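Local atomic coordinates of ankyrin repeat and SAM domain-containing protein 3 (Homo sapiens, PDB entry 4NL9), a protein that may take part in vasopressin signaling in the kidney, and self-associates into homooligomers through the SAM domain that forms this chain. Residues P8-L11 with A12-L15; P55-K58 with M59-I63. The protein carries 1 engineered substitution. All blocks are in the same frame, centred on the assembly; numbering follows the deposited sequence.

Interaction 1: P8-L11 with A12-L15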
loop_
_atom_site.group_PDB
_atom_site.type_symbol
_atom_site.label_atom_id
_atom_site.label_comp_id
_atom_site.label_asym_id
_atom_site.label_seq_id
_atom_site.Cartn_x
_atom_site.Cartn_y
_atom_site.Cartn_z
ATOM N N PRO A 8 -17.630 4.197 2.722
ATOM C CA PRO A 8 -17.474 5.579 2.257
ATOM C C PRO A 8 -18.640 5.980 1.357
ATOM O O PRO A 8 -19.157 5.149 0.610
ATOM C CB PRO A 8 -16.167 5.534 1.453
ATOM C CG PRO A 8 -15.984 4.098 1.085
ATOM C CD PRO A 8 -16.554 3.317 2.233
ATOM N N GLN A 9 -19.047 7.245 1.434
ATOM C CA GLN A 9 -20.181 7.744 0.665
ATOM C C GLN A 9 -19.831 7.930 -0.812
ATOM O O GLN A 9 -20.679 7.766 -1.688
ATOM C CB GLN A 9 -20.677 9.072 1.244
ATOM C CG GLN A 9 -20.531 9.191 2.757
ATOM C CD GLN A 9 -19.153 9.682 3.184
ATOM O OE1 GLN A 9 -18.371 8.940 3.785
ATOM N NE2 GLN A 9 -18.852 10.943 2.876
ATOM N N ASP A 10 -18.576 8.282 -1.078
ATOM C CA ASP A 10 -18.116 8.531 -2.442
ATOM C C ASP A 10 -16.620 8.260 -2.555
ATOM O O ASP A 10 -15.970 7.882 -1.578
ATOM C CB ASP A 10 -18.481 9.949 -2.927
ATOM C CG ASP A 10 -17.927 11.062 -2.035
ATOM O OD1 ASP A 10 -16.959 10.862 -1.280
ATOM O OD2 ASP A 10 -18.465 12.187 -2.116
ATOM N N LEU A 11 -16.063 8.432 -3.747
ATOM C CA LEU A 11 -14.663 8.091 -3.933
ATOM C C LEU A 11 -13.748 8.979 -3.091
ATOM O O LEU A 11 -12.791 8.494 -2.499
ATOM C CB LEU A 11 -14.273 8.170 -5.411
ATOM C CG LEU A 11 -12.832 7.772 -5.734
ATOM C CD1 LEU A 11 -12.470 6.360 -5.220
ATOM C CD2 LEU A 11 -12.610 7.879 -7.235
ATOM N N ALA A 12 -14.057 10.272 -3.026
ATOM C CA ALA A 12 -13.235 11.180 -2.232
ATOM C C ALA A 12 -13.178 10.701 -0.784
ATOM O O ALA A 12 -12.127 10.730 -0.161
ATOM C CB ALA A 12 -13.776 12.593 -2.313
ATOM N N ALA A 13 -14.308 10.220 -0.273
ATOM C CA ALA A 13 -14.354 9.725 1.099
ATOM C C ALA A 13 -13.458 8.505 1.301
ATOM O O ALA A 13 -12.742 8.405 2.296
ATOM C CB ALA A 13 -15.794 9.422 1.514
ATOM N N LEU A 14 -13.486 7.581 0.346
ATOM C CA LEU A 14 -12.641 6.402 0.428
ATOM C C LEU A 14 -11.169 6.801 0.395
ATOM O O LEU A 14 -10.394 6.370 1.235
ATOM C CB LEU A 14 -12.970 5.406 -0.699
ATOM C CG LEU A 14 -12.257 4.047 -0.672
ATOM C CD1 LEU A 14 -13.092 2.976 -1.363
ATOM C CD2 LEU A 14 -10.883 4.123 -1.352
ATOM N N LEU A 15 -10.790 7.608 -0.595
ATOM C CA LEU A 15 -9.398 8.018 -0.748
ATOM C C LEU A 15 -8.900 8.798 0.472
ATOM O O LEU A 15 -7.743 8.654 0.873
ATOM C CB LEU A 15 -9.224 8.837 -2.037
ATOM C CG LEU A 15 -9.477 8.050 -3.329
ATOM C CD1 LEU A 15 -9.261 8.916 -4.559
ATOM C CD2 LEU A 15 -8.605 6.805 -3.398
#
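Pro8 runs alongside Leu14, the two side chains heading in one direction. The proline ring meets the base of the leucine, with Pro8 CG 3.7 Å from Leu14 CB. The ring also reaches Ala13, whose CB is 3.9 Å from Pro8 CB. The same methyl also meets the amide end of Gln9, with Gln9 OE1 3.5 Å from Ala13 CB. Asp10 is the N-cap of the helix. Its CG sits between its own backbone N and carbonyl carbon (chi1 57°), which turns the carboxylate back toward the first turn. There Asp10 OD1 accepts from Ala13 N at 2.9 Å, nearly along the C-O axis. This capping bond holds an N-H of the first turn. Asp10 O takes Leu14 N, and Leu11 O takes Leu15 N at 2.9 Å in an almost straight bond (178°). Leu11 and Leu15 meet at a slant, with Leu11 CD1 3.9 Å from Leu15 CG. With an alanine in place of Leu11, a gap would probably open beside Leu15, and Phe27 and Phe37 would lose an apolar partner. The contact is the capped start of helix 11-17 in the SAM domain. Leu11 and Leu15 pack on helix 24-29, Leu11 and Leu14 on helix 34-37, and Pro8 touches Trp66 just beyond helix 53-65.

Interaction 2: P55-K58 with M59-I63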
loop_
_atom_site.group_PDB
_atom_site.type_symbol
_atom_site.label_atom_id
_atom_site.label_comp_id
_atom_site.label_asym_id
_atom_site.label_seq_id
_atom_site.Cartn_x
_atom_site.Cartn_y
_atom_site.Cartn_z
ATOM N N PRO A 55 0.508 3.282 -2.400
ATOM C CA PRO A 55 -0.872 3.708 -2.667
ATOM C C PRO A 55 -1.686 2.624 -3.359
ATOM O O PRO A 55 -2.865 2.444 -3.053
ATOM C CB PRO A 55 -0.692 4.891 -3.616
ATOM C CG PRO A 55 0.679 5.388 -3.377
ATOM C CD PRO A 55 1.505 4.228 -2.930
ATOM N N LYS A 56 -1.065 1.902 -4.282
ATOM C CA LYS A 56 -1.790 0.863 -5.001
ATOM C C LYS A 56 -2.226 -0.233 -4.030
ATOM O O LYS A 56 -3.327 -0.778 -4.150
ATOM C CB LYS A 56 -0.945 0.328 -6.161
ATOM C CG LYS A 56 -1.566 -0.796 -6.961
ATOM C CD LYS A 56 -0.962 -0.883 -8.374
ATOM C CE LYS A 56 0.545 -0.718 -8.378
ATOM N NZ LYS A 56 1.191 -1.877 -7.686
ATOM N N ARG A 57 -1.371 -0.554 -3.059
ATOM C CA ARG A 57 -1.721 -1.568 -2.067
ATOM C C ARG A 57 -2.832 -1.088 -1.126
ATOM O O ARG A 57 -3.749 -1.846 -0.790
ATOM C CB ARG A 57 -0.472 -1.992 -1.278
ATOM C CG ARG A 57 -0.738 -2.907 -0.077
ATOM C CD ARG A 57 -1.474 -4.196 -0.435
ATOM N NE ARG A 57 -0.825 -4.953 -1.500
ATOM C CZ ARG A 57 0.148 -5.843 -1.319
ATOM N NH1 ARG A 57 0.643 -6.488 -2.366
ATOM N NH2 ARG A 57 0.629 -6.088 -0.101
ATOM N N LYS A 58 -2.784 0.176 -0.711
ATOM C CA LYS A 58 -3.850 0.682 0.146
ATOM C C LYS A 58 -5.172 0.679 -0.602
ATOM O O LYS A 58 -6.223 0.419 -0.017
ATOM C CB LYS A 58 -3.514 2.065 0.680
ATOM C CG LYS A 58 -2.349 2.013 1.662
ATOM C CD LYS A 58 -2.214 3.283 2.464
ATOM C CE LYS A 58 -1.780 4.431 1.577
ATOM N NZ LYS A 58 -1.473 5.672 2.351
ATOM N N MET A 59 -5.106 0.926 -1.908
ATOM C CA MET A 59 -6.319 0.892 -2.722
ATOM C C MET A 59 -6.861 -0.517 -2.927
ATOM O O MET A 59 -8.060 -0.737 -2.808
ATOM C CB MET A 59 -6.104 1.579 -4.064
ATOM C CG MET A 59 -5.943 3.080 -3.943
ATOM S SD MET A 59 -5.504 3.790 -5.544
ATOM C CE MET A 59 -4.895 5.403 -5.051
ATOM N N THR A 60 -5.993 -1.475 -3.235
ATOM C CA THR A 60 -6.488 -2.846 -3.385
ATOM C C THR A 60 -7.040 -3.381 -2.054
ATOM O O THR A 60 -8.041 -4.105 -2.034
ATOM C CB THR A 60 -5.452 -3.819 -3.994
ATOM O OG1 THR A 60 -4.288 -3.865 -3.165
ATOM C CG2 THR A 60 -5.059 -3.391 -5.403
ATOM N N SER A 61 -6.416 -2.992 -0.945
ATOM C CA SER A 61 -6.947 -3.326 0.378
ATOM C C SER A 61 -8.339 -2.735 0.614
ATOM O O SER A 61 -9.231 -3.421 1.109
ATOM C CB SER A 61 -5.991 -2.857 1.469
ATOM O OG SER A 61 -4.785 -3.599 1.414
ATOM N N ALA A 62 -8.518 -1.469 0.251
ATOM C CA ALA A 62 -9.799 -0.796 0.424
ATOM C C ALA A 62 -10.873 -1.439 -0.436
ATOM O O ALA A 62 -12.015 -1.595 -0.009
ATOM C CB ALA A 62 -9.668 0.681 0.089
ATOM N N ILE A 63 -10.499 -1.808 -1.656
ATOM C CA ILE A 63 -11.440 -2.424 -2.583
ATOM C C ILE A 63 -11.923 -3.764 -2.028
ATOM O O ILE A 63 -13.124 -4.058 -2.033
ATOM C CB ILE A 63 -10.816 -2.579 -3.985
ATOM C CG1 ILE A 63 -10.738 -1.214 -4.683
ATOM C CG2 ILE A 63 -11.622 -3.555 -4.828
ATOM C CD1 ILE A 63 -9.789 -1.187 -5.863
HETATM O O HOH W 1 -1.576 -4.056 -4.317
#
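The Arg57 guanidinium has Thr60 OG1 at its edge, near its plane, and a water at its edge, in its plane. Arg57 NE donates to this water at 3.1 Å. The same water is hydrogen-bonded to Thr60 OG1 at 3.0 Å, so it bridges two side chains on one face of the helix. The Arg57 and Thr60 side chains pass each other at an angle. Arg57 CG is anti to the backbone N (chi1 172°). The bend at chi2 brings CD beside the hydroxyls of the next turn, and the bend at chi3 sets NE toward the water. CD rests 3.8 Å from Ser61 OG and 3.9 Å from Thr60 OG1.

Beneath it, Arg57 O collects polar partners. Ser61 N donates to it at 2.9 Å in the regular helical bond. The hydroxyls of Thr60 and Ser61 also lie close, with Ser61 OG 3.0 Å from Arg57 O. Met59 turns to a different side of the helix. Its CG packs against Pro55 O at 3.3 Å, and the thioether runs on extended to Leu45, Ile50 and Phe37 in the domain interior. Met59 N and Thr60 N donate to Pro55 O and Lys56 O, tying the turns together.

Outside the two segments, Arg57 NH2 reaches the chain of another protein, with a salt bridge to an acidic side chain and a hydrogen bond to a polar one. Lys58 NZ bonds to Ile18 O and forms a salt bridge to an acidic side chain of that other protein. Helix 53-65 thus has an apolar side for the core and a basic side that meets a different protein. The opposite charges would probably favour that association.

Interaction 1 is the capped start of the first helix of the SAM domain, 11-17, and interaction 2 lies within the last, 53-65. Their centres are about 13 Å apart. They follow in series along the chain but meet in the fold. Leu14 CD2 is 3.9 Å from Ala62 CB, and Leu15 CD2 is 4.3 Å from Met59 CE. These two touches are apolar and pack the first helix against the last. Phe37 is a shared neighbour, touching Leu11 and Leu14 from interaction 1 and Met59 and Ile63 from interaction 2. Their outward roles differ. No other protein chain of the assembly touches 8-15, whereas Arg57 and Lys58 of interaction 2 carry salt bridges to the chain of another protein.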